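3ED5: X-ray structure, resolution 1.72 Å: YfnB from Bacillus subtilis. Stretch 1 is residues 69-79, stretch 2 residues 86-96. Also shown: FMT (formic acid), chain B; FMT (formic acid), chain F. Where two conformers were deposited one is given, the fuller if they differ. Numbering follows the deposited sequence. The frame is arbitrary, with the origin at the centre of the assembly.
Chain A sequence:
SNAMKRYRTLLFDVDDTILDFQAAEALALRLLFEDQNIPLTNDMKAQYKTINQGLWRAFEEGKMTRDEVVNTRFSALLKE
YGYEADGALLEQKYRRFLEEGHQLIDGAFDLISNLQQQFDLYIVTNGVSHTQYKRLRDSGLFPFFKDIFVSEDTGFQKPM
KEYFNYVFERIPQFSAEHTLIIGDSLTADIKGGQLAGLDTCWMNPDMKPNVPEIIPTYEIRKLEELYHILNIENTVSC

Stretch 1 69-79: VVNTRFSALLK
Stretch 2 86-96: DGALLEQKYRR

Two helices of one chain cross at 108° between their N-to-C directions, packed tightly at a glycine and held by an arginine-glutamate-arginine network flanked by apolar side chains. Their axes approach to 7.0 Å, and 541 Å² is buried.

Residues 69-79 form a helix kinked where F74 N and S75 N lack bonds to the preceding turn; residues 87-96 form a regular helix, with D86 (chi1 t) as its N-cap, D86 OD1 accepting from L89 N at 3.1 Å.

Register is set where G87 CA lies 4.4 Å from S75 CA and A88 CA 4.5 Å from N71 CA. This closeness needs glycine: an ideal CB on G87 would stand 2.2 Å from N71 O and 2.3 Å from S75 OG, both clashes. Instead, G87 CA makes a CA-H...O contact with N71 O at 3.3 Å. The kink is used as well: water 1 accepts from F74 N (2.9 Å) and donates to V70 O and G87 O (both 2.8 Å), joining the helices.

E91 (chi1 t, chi2 p) points toward the first helix, a knob among V70, N71, R73 and F74. E91 OE1 accepts from R73 NH2 at 2.8 Å in a salt bridge, and weakly from R73 NE at 3.3 Å; E91 OE2 accepts from R95 NH2 at 2.8 Å and R95 NE at 2.9 Å. R73 (p, t, t) and R95 (t, p, p) thereby bring like charges together, NH2 to NH2 at 3.4 Å. The chain B formic acid spans them, O1 accepting from R73 NH1 at 2.9 Å and O2 from R95 NH2 at 2.8 Å.

Alongside, F74 (chi1 m) meets Y94 (chi1 t) obliquely, ring planes at 57° and centroids 4.7 Å apart, with F74 CZ over one Y94 face. L90 (m, t) extends the apolar side, L90 CD1 lying 3.5 Å from L78 CD1 (L78 m, t).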

# COMPACT_ATOMS: atom_id res chain seq x y z
N VAL A 69 6.83 -14.16 -3.42
CA VAL A 69 5.40 -13.79 -3.54
C VAL A 69 5.08 -13.47 -5.00
O VAL A 69 4.17 -14.08 -5.61
CB VAL A 69 5.04 -12.55 -2.64
CG1 VAL A 69 3.61 -12.01 -2.99
CG2 VAL A 69 5.14 -12.91 -1.16
N VAL A 70 5.82 -12.52 -5.58
CA VAL A 70 5.39 -11.98 -6.87
C VAL A 70 5.70 -12.95 -8.00
O VAL A 70 4.96 -12.97 -8.98
CB VAL A 70 5.90 -10.57 -7.19
CG1 VAL A 70 5.38 -9.56 -6.12
CG2 VAL A 70 7.43 -10.55 -7.36
N ASN A 71 6.78 -13.73 -7.84
CA ASN A 71 7.21 -14.69 -8.89
C ASN A 71 6.52 -16.03 -8.82
O ASN A 71 6.73 -16.89 -9.71
CB ASN A 71 8.73 -14.81 -8.93
CG ASN A 71 9.38 -13.54 -9.40
OD1 ASN A 71 8.85 -12.88 -10.29
ND2 ASN A 71 10.50 -13.17 -8.80
N THR A 72 5.72 -16.25 -7.78
CA THR A 72 4.95 -17.50 -7.77
C THR A 72 3.44 -17.34 -7.89
O THR A 72 2.76 -18.33 -8.21
CB THR A 72 5.28 -18.41 -6.57
OG1 THR A 72 5.01 -17.72 -5.36
CG2 THR A 72 6.76 -18.81 -6.57
N ARG A 73 2.90 -16.16 -7.63
CA ARG A 73 1.43 -16.02 -7.56
C ARG A 73 0.77 -16.44 -8.88
O ARG A 73 -0.25 -17.16 -8.87
CB ARG A 73 1.01 -14.60 -7.15
CG ARG A 73 1.55 -13.51 -8.10
CD ARG A 73 1.40 -12.12 -7.40
NE ARG A 73 2.05 -11.04 -8.15
CZ ARG A 73 2.00 -9.77 -7.76
NH1 ARG A 73 1.26 -9.44 -6.69
NH2 ARG A 73 2.61 -8.83 -8.47
N PHE A 74 1.34 -16.03 -10.01
CA PHE A 74 0.67 -16.38 -11.31
C PHE A 74 0.87 -17.82 -11.73
O PHE A 74 0.00 -18.39 -12.39
CB PHE A 74 1.08 -15.43 -12.44
CG PHE A 74 0.65 -14.03 -12.19
CD1 PHE A 74 -0.70 -13.70 -12.22
CD2 PHE A 74 1.58 -13.04 -11.85
CE1 PHE A 74 -1.11 -12.35 -11.92
CE2 PHE A 74 1.18 -11.74 -11.56
CZ PHE A 74 -0.15 -11.41 -11.58
N SER A 75 1.99 -18.41 -11.35
CA SER A 75 2.15 -19.84 -11.61
C SER A 75 1.27 -20.67 -10.66
O SER A 75 0.68 -21.66 -11.11
CB SER A 75 3.61 -20.29 -11.57
OG SER A 75 4.28 -19.66 -10.50
N ALA A 76 1.16 -20.25 -9.39
CA ALA A 76 0.22 -20.95 -8.46
C ALA A 76 -1.21 -20.92 -9.00
O ALA A 76 -1.91 -21.94 -8.98
CB ALA A 76 0.27 -20.32 -7.07
N LEU A 77 -1.63 -19.77 -9.51
CA LEU A 77 -2.98 -19.66 -10.07
C LEU A 77 -3.13 -20.49 -11.34
O LEU A 77 -4.00 -21.38 -11.43
CB LEU A 77 -3.30 -18.19 -10.37
CG LEU A 77 -4.66 -17.92 -11.00
CD1 LEU A 77 -5.78 -18.17 -9.99
CD2 LEU A 77 -4.68 -16.47 -11.56
N LEU A 78 -2.28 -20.22 -12.34
CA LEU A 78 -2.49 -20.91 -13.64
C LEU A 78 -2.24 -22.40 -13.59
O LEU A 78 -2.93 -23.16 -14.29
CB LEU A 78 -1.69 -20.24 -14.77
CG LEU A 78 -2.09 -18.78 -15.05
CD1 LEU A 78 -1.16 -18.14 -16.04
CD2 LEU A 78 -3.53 -18.69 -15.52
N LYS A 79 -1.30 -22.86 -12.77
CA LYS A 79 -1.03 -24.31 -12.66
C LYS A 79 -2.25 -25.16 -12.23
O LYS A 79 -2.49 -26.26 -12.79
CB LYS A 79 0.15 -24.56 -11.70
CG LYS A 79 0.68 -25.99 -11.68
CD LYS A 79 1.53 -26.25 -10.44
CE LYS A 79 2.74 -25.36 -10.35
NZ LYS A 79 3.26 -25.42 -8.94
N ASP A 86 5.33 -19.96 -16.52
CA ASP A 86 6.56 -19.46 -15.94
C ASP A 86 6.18 -18.27 -15.05
O ASP A 86 5.90 -17.18 -15.56
CB ASP A 86 7.48 -19.01 -17.08
CG ASP A 86 8.80 -18.52 -16.59
OD1 ASP A 86 8.85 -17.95 -15.49
OD2 ASP A 86 9.80 -18.70 -17.30
N GLY A 87 6.19 -18.47 -13.73
CA GLY A 87 5.68 -17.47 -12.79
C GLY A 87 6.46 -16.17 -12.86
O GLY A 87 5.87 -15.07 -12.73
N ALA A 88 7.77 -16.27 -13.07
CA ALA A 88 8.60 -15.04 -13.17
C ALA A 88 8.35 -14.23 -14.45
O ALA A 88 8.30 -12.97 -14.43
CB ALA A 88 10.09 -15.36 -13.02
N LEU A 89 8.18 -14.94 -15.56
CA LEU A 89 7.85 -14.31 -16.83
C LEU A 89 6.45 -13.64 -16.77
O LEU A 89 6.28 -12.50 -17.26
CB LEU A 89 7.97 -15.32 -18.00
CG LEU A 89 7.48 -14.88 -19.39
CD1 LEU A 89 8.34 -13.79 -20.02
CD2 LEU A 89 7.42 -16.08 -20.34
N LEU A 90 5.48 -14.31 -16.14
CA LEU A 90 4.13 -13.77 -16.07
C LEU A 90 4.13 -12.52 -15.20
O LEU A 90 3.49 -11.50 -15.52
CB LEU A 90 3.13 -14.82 -15.54
CG LEU A 90 2.73 -15.93 -16.51
CD1 LEU A 90 2.15 -17.06 -15.66
CD2 LEU A 90 1.72 -15.43 -17.54
N GLU A 91 4.92 -12.58 -14.13
CA GLU A 91 5.03 -11.44 -13.21
C GLU A 91 5.69 -10.24 -13.91
O GLU A 91 5.23 -9.11 -13.75
CB GLU A 91 5.79 -11.85 -11.97
CG GLU A 91 6.39 -10.66 -11.12
CD GLU A 91 5.33 -9.69 -10.55
OE1 GLU A 91 4.11 -10.01 -10.46
OE2 GLU A 91 5.74 -8.58 -10.11
N GLN A 92 6.73 -10.50 -14.70
CA GLN A 92 7.37 -9.43 -15.42
C GLN A 92 6.37 -8.72 -16.36
O GLN A 92 6.35 -7.48 -16.45
CB GLN A 92 8.56 -10.02 -16.17
CG GLN A 92 9.26 -9.15 -17.16
CD GLN A 92 10.32 -9.99 -17.90
OE1 GLN A 92 11.39 -10.27 -17.35
NE2 GLN A 92 10.00 -10.44 -19.12
N LYS A 93 5.50 -9.50 -17.02
CA LYS A 93 4.48 -8.90 -17.92
C LYS A 93 3.43 -8.11 -17.14
O LYS A 93 3.06 -6.98 -17.49
CB LYS A 93 3.81 -9.98 -18.79
CG LYS A 93 4.74 -10.58 -19.82
CD LYS A 93 4.10 -11.82 -20.45
CE LYS A 93 4.95 -12.39 -21.56
NZ LYS A 93 4.32 -12.20 -22.90
N TYR A 94 2.93 -8.71 -16.06
CA TYR A 94 1.98 -8.10 -15.18
C TYR A 94 2.53 -6.78 -14.63
O TYR A 94 1.83 -5.74 -14.59
CB TYR A 94 1.75 -9.03 -14.00
CG TYR A 94 0.79 -8.48 -12.99
CD1 TYR A 94 -0.54 -8.34 -13.32
CD2 TYR A 94 1.21 -8.09 -11.71
CE1 TYR A 94 -1.47 -7.88 -12.42
CE2 TYR A 94 0.25 -7.62 -10.76
CZ TYR A 94 -1.09 -7.52 -11.16
OH TYR A 94 -2.11 -7.08 -10.36
N ARG A 95 3.79 -6.86 -14.22
CA ARG A 95 4.46 -5.71 -13.56
C ARG A 95 4.47 -4.46 -14.46
O ARG A 95 4.25 -3.32 -14.00
CB ARG A 95 5.92 -6.13 -13.21
CG ARG A 95 6.81 -5.02 -12.61
CD ARG A 95 6.30 -4.56 -11.26
NE ARG A 95 5.94 -5.66 -10.32
CZ ARG A 95 5.34 -5.46 -9.15
NH1 ARG A 95 5.09 -4.22 -8.73
NH2 ARG A 95 5.02 -6.49 -8.36
N ARG A 96 4.77 -4.67 -15.74
CA ARG A 96 4.79 -3.58 -16.70
C ARG A 96 3.42 -2.90 -16.79
O ARG A 96 3.33 -1.66 -16.76
CB ARG A 96 5.30 -4.04 -18.06
CG ARG A 96 5.62 -2.88 -18.97
CD ARG A 96 4.40 -2.43 -19.75
NE ARG A 96 4.13 -3.36 -20.85
CZ ARG A 96 3.32 -3.10 -21.86
NH1 ARG A 96 2.66 -1.94 -21.92
NH2 ARG A 96 3.16 -4.01 -22.82
C FMT B . 2.04 -5.72 -6.26
O1 FMT B . 1.31 -6.50 -6.82
O2 FMT B . 3.26 -5.79 -6.28
C FMT F . 11.68 -16.00 -6.41
O1 FMT F . 12.07 -15.26 -7.31
O2 FMT F . 12.17 -16.03 -5.28
O HOH W 1 4.06 -15.11 -10.57
O HOH W 2 9.54 -11.59 -12.71